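Peptidase M16 inactive domain family protein (Pseudomonas fluorescens, PDB 3GWB) belongs to the M16 peptidase family and may act as a hydrolase, although it carries the family's inactive domain and its own activity is not established. Local coordinates at residues A[304-308]-A[309-313]; A[88-92]-A[93-97]. All blocks are in the same frame, centred on the assembly; numbering follows the deposited sequence.

Two turns, one from each of the chain's two mixed sheets, meet tip against tip across the middle of the molecule. Contact 2 (88-97) is the end of the hairpin 85-102 in the first sheet; contact 1 (304-313) is the loop joining strands 299-303 and 311-319 in the second. Their centres lie about 15 Å apart, yet the turns touch: Q307 N comes 2.8 Å from D93 OD2, a probable hydrogen bond, and M306 SE packs 3.6 Å from K92 CB. The turns of the two sheets of this M16 chain thus touch here.

Contact 1 of 2, residues A[304-308]-A[309-313]; sequences TPMQA and RGPFM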
loop_
_atom_site.group_PDB
_atom_site.type_symbol
_atom_site.label_atom_id
_atom_site.label_comp_id
_atom_site.label_asym_id
_atom_site.label_seq_id
_atom_site.Cartn_x
_atom_site.Cartn_y
_atom_site.Cartn_z
ATOM N N THR A 304 -15.747 -11.695 -9.353
ATOM C CA THR A 304 -15.888 -10.628 -8.371
ATOM C C THR A 304 -17.398 -10.515 -8.171
ATOM O O THR A 304 -18.041 -9.590 -8.671
ATOM C CB THR A 304 -15.324 -9.274 -8.862
ATOM O OG1 THR A 304 -13.952 -9.431 -9.241
ATOM C CG2 THR A 304 -15.399 -8.236 -7.742
ATOM N N PRO A 305 -17.989 -11.491 -7.465
ATOM C CA PRO A 305 -19.428 -11.535 -7.185
ATOM C C PRO A 305 -19.890 -10.311 -6.403
ATOM O O PRO A 305 -19.293 -9.950 -5.389
ATOM C CB PRO A 305 -19.585 -12.819 -6.376
ATOM C CG PRO A 305 -18.461 -13.679 -6.872
ATOM C CD PRO A 305 -17.323 -12.693 -6.932
HETATM N N MSE A 306 -20.959 -9.680 -6.874
HETATM C CA MSE A 306 -21.495 -8.503 -6.214
HETATM C C MSE A 306 -22.994 -8.676 -6.039
HETATM O O MSE A 306 -23.528 -9.750 -6.322
HETATM C CB MSE A 306 -21.194 -7.259 -7.045
HETATM C CG MSE A 306 -19.708 -7.020 -7.261
HETATM SE SE MSE A 306 -19.367 -5.447 -8.083
HETATM C CE MSE A 306 -19.323 -5.956 -9.757
ATOM N N GLN A 307 -23.670 -7.629 -5.567
ATOM C CA GLN A 307 -25.112 -7.692 -5.355
ATOM C C GLN A 307 -25.747 -8.159 -6.653
ATOM O O GLN A 307 -26.587 -9.052 -6.656
ATOM C CB GLN A 307 -25.653 -6.317 -4.964
ATOM C CG GLN A 307 -27.066 -6.336 -4.404
ATOM C CD GLN A 307 -27.508 -4.961 -3.920
ATOM O OE1 GLN A 307 -27.736 -4.051 -4.721
ATOM N NE2 GLN A 307 -27.615 -4.801 -2.601
ATOM N N ALA A 308 -25.342 -7.542 -7.755
ATOM C CA ALA A 308 -25.834 -7.933 -9.066
ATOM C C ALA A 308 -24.702 -8.766 -9.655
ATOM O O ALA A 308 -23.642 -8.892 -9.037
ATOM C CB ALA A 308 -26.098 -6.706 -9.927
ATOM N N ARG A 309 -24.908 -9.335 -10.837
ATOM C CA ARG A 309 -23.869 -10.151 -11.449
ATOM C C ARG A 309 -22.548 -9.409 -11.591
ATOM O O ARG A 309 -22.451 -8.393 -12.294
ATOM C CB ARG A 309 -24.316 -10.661 -12.816
ATOM C CG ARG A 309 -25.375 -11.744 -12.743
ATOM C CD ARG A 309 -25.775 -12.197 -14.131
ATOM N NE ARG A 309 -24.764 -13.036 -14.768
ATOM C CZ ARG A 309 -24.778 -13.356 -16.058
ATOM N NH1 ARG A 309 -25.746 -12.898 -16.839
ATOM N NH2 ARG A 309 -23.841 -14.144 -16.568
ATOM N N GLY A 310 -21.534 -9.921 -10.902
ATOM C CA GLY A 310 -20.219 -9.323 -10.963
ATOM C C GLY A 310 -19.504 -9.907 -12.161
ATOM O O GLY A 310 -19.996 -10.851 -12.768
ATOM N N PRO A 311 -18.332 -9.389 -12.523
ATOM C CA PRO A 311 -17.656 -9.955 -13.686
ATOM C C PRO A 311 -16.727 -11.144 -13.421
ATOM O O PRO A 311 -16.312 -11.399 -12.291
ATOM C CB PRO A 311 -16.886 -8.762 -14.215
ATOM C CG PRO A 311 -16.406 -8.132 -12.922
ATOM C CD PRO A 311 -17.641 -8.175 -12.045
ATOM N N PHE A 312 -16.437 -11.879 -14.487
ATOM C CA PHE A 312 -15.484 -12.970 -14.447
ATOM C C PHE A 312 -14.435 -12.370 -15.368
ATOM O O PHE A 312 -14.760 -11.924 -16.476
ATOM C CB PHE A 312 -16.014 -14.258 -15.072
ATOM C CG PHE A 312 -14.924 -15.256 -15.362
ATOM C CD1 PHE A 312 -14.335 -15.990 -14.332
ATOM C CD2 PHE A 312 -14.435 -15.413 -16.660
ATOM C CE1 PHE A 312 -13.260 -16.850 -14.588
ATOM C CE2 PHE A 312 -13.361 -16.270 -16.929
ATOM C CZ PHE A 312 -12.775 -16.995 -15.889
HETATM N N MSE A 313 -13.185 -12.358 -14.923
HETATM C CA MSE A 313 -12.137 -11.743 -15.711
HETATM C C MSE A 313 -10.805 -12.481 -15.667
HETATM O O MSE A 313 -10.452 -13.089 -14.659
HETATM C CB MSE A 313 -11.950 -10.308 -15.213
HETATM C CG MSE A 313 -11.110 -9.407 -16.085
HETATM SE SE MSE A 313 -11.137 -7.728 -15.411
HETATM C CE MSE A 313 -12.918 -7.449 -15.286
HETATM O O HOH W 1 -13.516 -10.347 -11.572
#
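With CG of M306 anti to its own carbonyl carbon (chi1 -60°) and the next bond extended, the selenomethionine side chain runs out from the loop and then bends at SE (chi3 -93°). That bend swings CE back across the turn, where it meets P311 CD at 3.6 Å and G310 CA at 3.7 Å, the two side chains crossing at a slant. A long, flexible and apolar chain suits this task, since it can curl round to reach a ring on the returning arm. T304 is turned so that OG1 also stands opposite its carbonyl carbon and beside the backbone N-H, and both lead to P311 O: T304 N donates to P311 O directly at 3.0 Å (N-H...O 152°), while OG1 is hydrogen-bonded to a water, at a distance (2.5 Å) short enough to be read with caution, and the water in turn donates to P311 O.

This pairing carries on the antiparallel ladder of strands 299-303 and 311-319, next to each other in the second mixed sheet, so the segment is a beta hairpin whose connecting loop is wider than a tight turn. P311 has no N-H to offer, and its ring instead presents CD to M306 CE on one flank and to T304 CB, 4.1 Å away, on another. Glycine fits at G310 because its bare CA can lie 3.2 Å from T304 O, forming a CA-H...O contact where a CB would have no room. The R309 side chain leaves the loop, and its guanidinium is held by G258 O at NE and by a salt bridge from NH1 to E235. On the side of helix 147-160, Y160 packs against both M306 and P311.

Contact 2 of 2, residues A[88-92]-A[93-97]; sequences NGAYK and DMAVA
The ring of Y91 and the selenomethionine chain of M94 pass each other at a slant, touching where Y91 CD2 lies 4.0 Å from M94 CG. With CG of Y91 anti to the carbonyl carbon and beside the backbone N (chi1 -49°), the ring folds back along the strand and carries OH to 3.9 Å from G89 CA. Glycine suits that position, because its bare CA leaves room for the tyrosine hydroxyl. V96 CG1 meets the ring at its edge, near its plane, 4.3 Å from Y91 CE2, whereas the other branch, V96 CG2, leans over the backbone N and O of G89. This compact beta-branched residue can thus serve ring and peptide at once. The methyls of A90 and A95 project from the opposite face, 4.3 Å apart, and both are small enough to let N60 of helix 55-62 pack close.

V96 N donates to G89 O at 2.6 Å, and G89 N returns the bond to V96 O from above the carbonyl plane; nearer the turn, Y91 N binds M94 O at 2.8 Å. K92 and D93 occupy the corner: the lysine runs on to a loop where NZ is hydrogen-bonded to the carbonyl oxygens of Y165 and H167, and the aspartate suits its place because OD2 accepts from Q307 N and bonds to Y378 OH.

The strand segments 88-90 and 95-97 run antiparallel, their directions 175° apart, and with two corner residues close to type I turn torsions they form a tight beta hairpin whose first strand edges the six-stranded sheet within this chain.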
loop_
_atom_site.group_PDB
_atom_site.type_symbol
_atom_site.label_atom_id
_atom_site.label_comp_id
_atom_site.label_asym_id
_atom_site.label_seq_id
_atom_site.Cartn_x
_atom_site.Cartn_y
_atom_site.Cartn_z
ATOM N N ASN A 88 -11.157 2.489 6.089
ATOM C CA ASN A 88 -12.280 2.872 5.233
ATOM C C ASN A 88 -11.992 2.521 3.779
ATOM O O ASN A 88 -10.835 2.365 3.379
ATOM C CB ASN A 88 -12.578 4.373 5.368
ATOM C CG ASN A 88 -11.549 5.250 4.664
ATOM O OD1 ASN A 88 -11.757 5.685 3.531
ATOM N ND2 ASN A 88 -10.435 5.507 5.333
ATOM N N GLY A 89 -13.050 2.390 2.992
ATOM C CA GLY A 89 -12.901 2.065 1.590
ATOM C C GLY A 89 -14.259 2.026 0.920
ATOM O O GLY A 89 -15.245 1.635 1.538
ATOM N N ALA A 90 -14.308 2.446 -0.339
ATOM C CA ALA A 90 -15.548 2.446 -1.103
ATOM C C ALA A 90 -15.298 1.658 -2.386
ATOM O O ALA A 90 -14.222 1.750 -2.983
ATOM C CB ALA A 90 -15.978 3.882 -1.419
ATOM N N TYR A 91 -16.295 0.881 -2.794
ATOM C CA TYR A 91 -16.190 0.044 -3.980
ATOM C C TYR A 91 -17.404 0.222 -4.881
ATOM O O TYR A 91 -18.013 1.286 -4.897
ATOM C CB TYR A 91 -16.048 -1.409 -3.524
ATOM C CG TYR A 91 -14.979 -1.542 -2.462
ATOM C CD1 TYR A 91 -13.629 -1.443 -2.796
ATOM C CD2 TYR A 91 -15.316 -1.668 -1.115
ATOM C CE1 TYR A 91 -12.638 -1.460 -1.819
ATOM C CE2 TYR A 91 -14.333 -1.686 -0.124
ATOM C CZ TYR A 91 -12.997 -1.579 -0.484
ATOM O OH TYR A 91 -12.016 -1.581 0.480
ATOM N N LYS A 92 -17.751 -0.821 -5.629
ATOM C CA LYS A 92 -18.887 -0.769 -6.539
ATOM C C LYS A 92 -20.223 -0.861 -5.815
ATOM O O LYS A 92 -21.086 -0.011 -6.000
ATOM C CB LYS A 92 -18.801 -1.906 -7.565
ATOM C CG LYS A 92 -17.625 -1.830 -8.517
ATOM C CD LYS A 92 -17.830 -0.763 -9.559
ATOM C CE LYS A 92 -16.797 -0.872 -10.672
ATOM N NZ LYS A 92 -17.108 0.076 -11.770
ATOM N N ASP A 93 -20.406 -1.893 -4.996
ATOM C CA ASP A 93 -21.679 -2.032 -4.302
ATOM C C ASP A 93 -21.657 -1.798 -2.795
ATOM O O ASP A 93 -22.699 -1.827 -2.152
ATOM C CB ASP A 93 -22.341 -3.387 -4.643
ATOM C CG ASP A 93 -21.466 -4.578 -4.315
ATOM O OD1 ASP A 93 -20.273 -4.383 -4.000
ATOM O OD2 ASP A 93 -21.976 -5.723 -4.380
HETATM N N MSE A 94 -20.485 -1.545 -2.224
HETATM C CA MSE A 94 -20.407 -1.282 -0.793
HETATM C C MSE A 94 -19.350 -0.240 -0.445
HETATM O O MSE A 94 -18.492 0.097 -1.262
HETATM C CB MSE A 94 -20.133 -2.576 -0.001
HETATM C CG MSE A 94 -18.877 -3.354 -0.405
HETATM SE SE MSE A 94 -18.396 -4.653 0.790
HETATM C CE MSE A 94 -19.638 -5.898 0.493
ATOM N N ALA A 95 -19.455 0.286 0.768
ATOM C CA ALA A 95 -18.517 1.264 1.307
ATOM C C ALA A 95 -18.324 0.803 2.743
ATOM O O ALA A 95 -19.277 0.369 3.396
ATOM C CB ALA A 95 -19.110 2.670 1.269
ATOM N N VAL A 96 -17.098 0.896 3.240
ATOM C CA VAL A 96 -16.828 0.426 4.587
ATOM C C VAL A 96 -16.113 1.418 5.488
ATOM O O VAL A 96 -15.429 2.336 5.028
ATOM C CB VAL A 96 -15.981 -0.874 4.546
ATOM C CG1 VAL A 96 -16.586 -1.863 3.541
ATOM C CG2 VAL A 96 -14.547 -0.555 4.154
ATOM N N ALA A 97 -16.321 1.223 6.783
ATOM C CA ALA A 97 -15.684 2.006 7.824
ATOM C C ALA A 97 -15.405 0.935 8.872
ATOM O O ALA A 97 -16.307 0.174 9.253
ATOM C CB ALA A 97 -16.616 3.060 8.359
#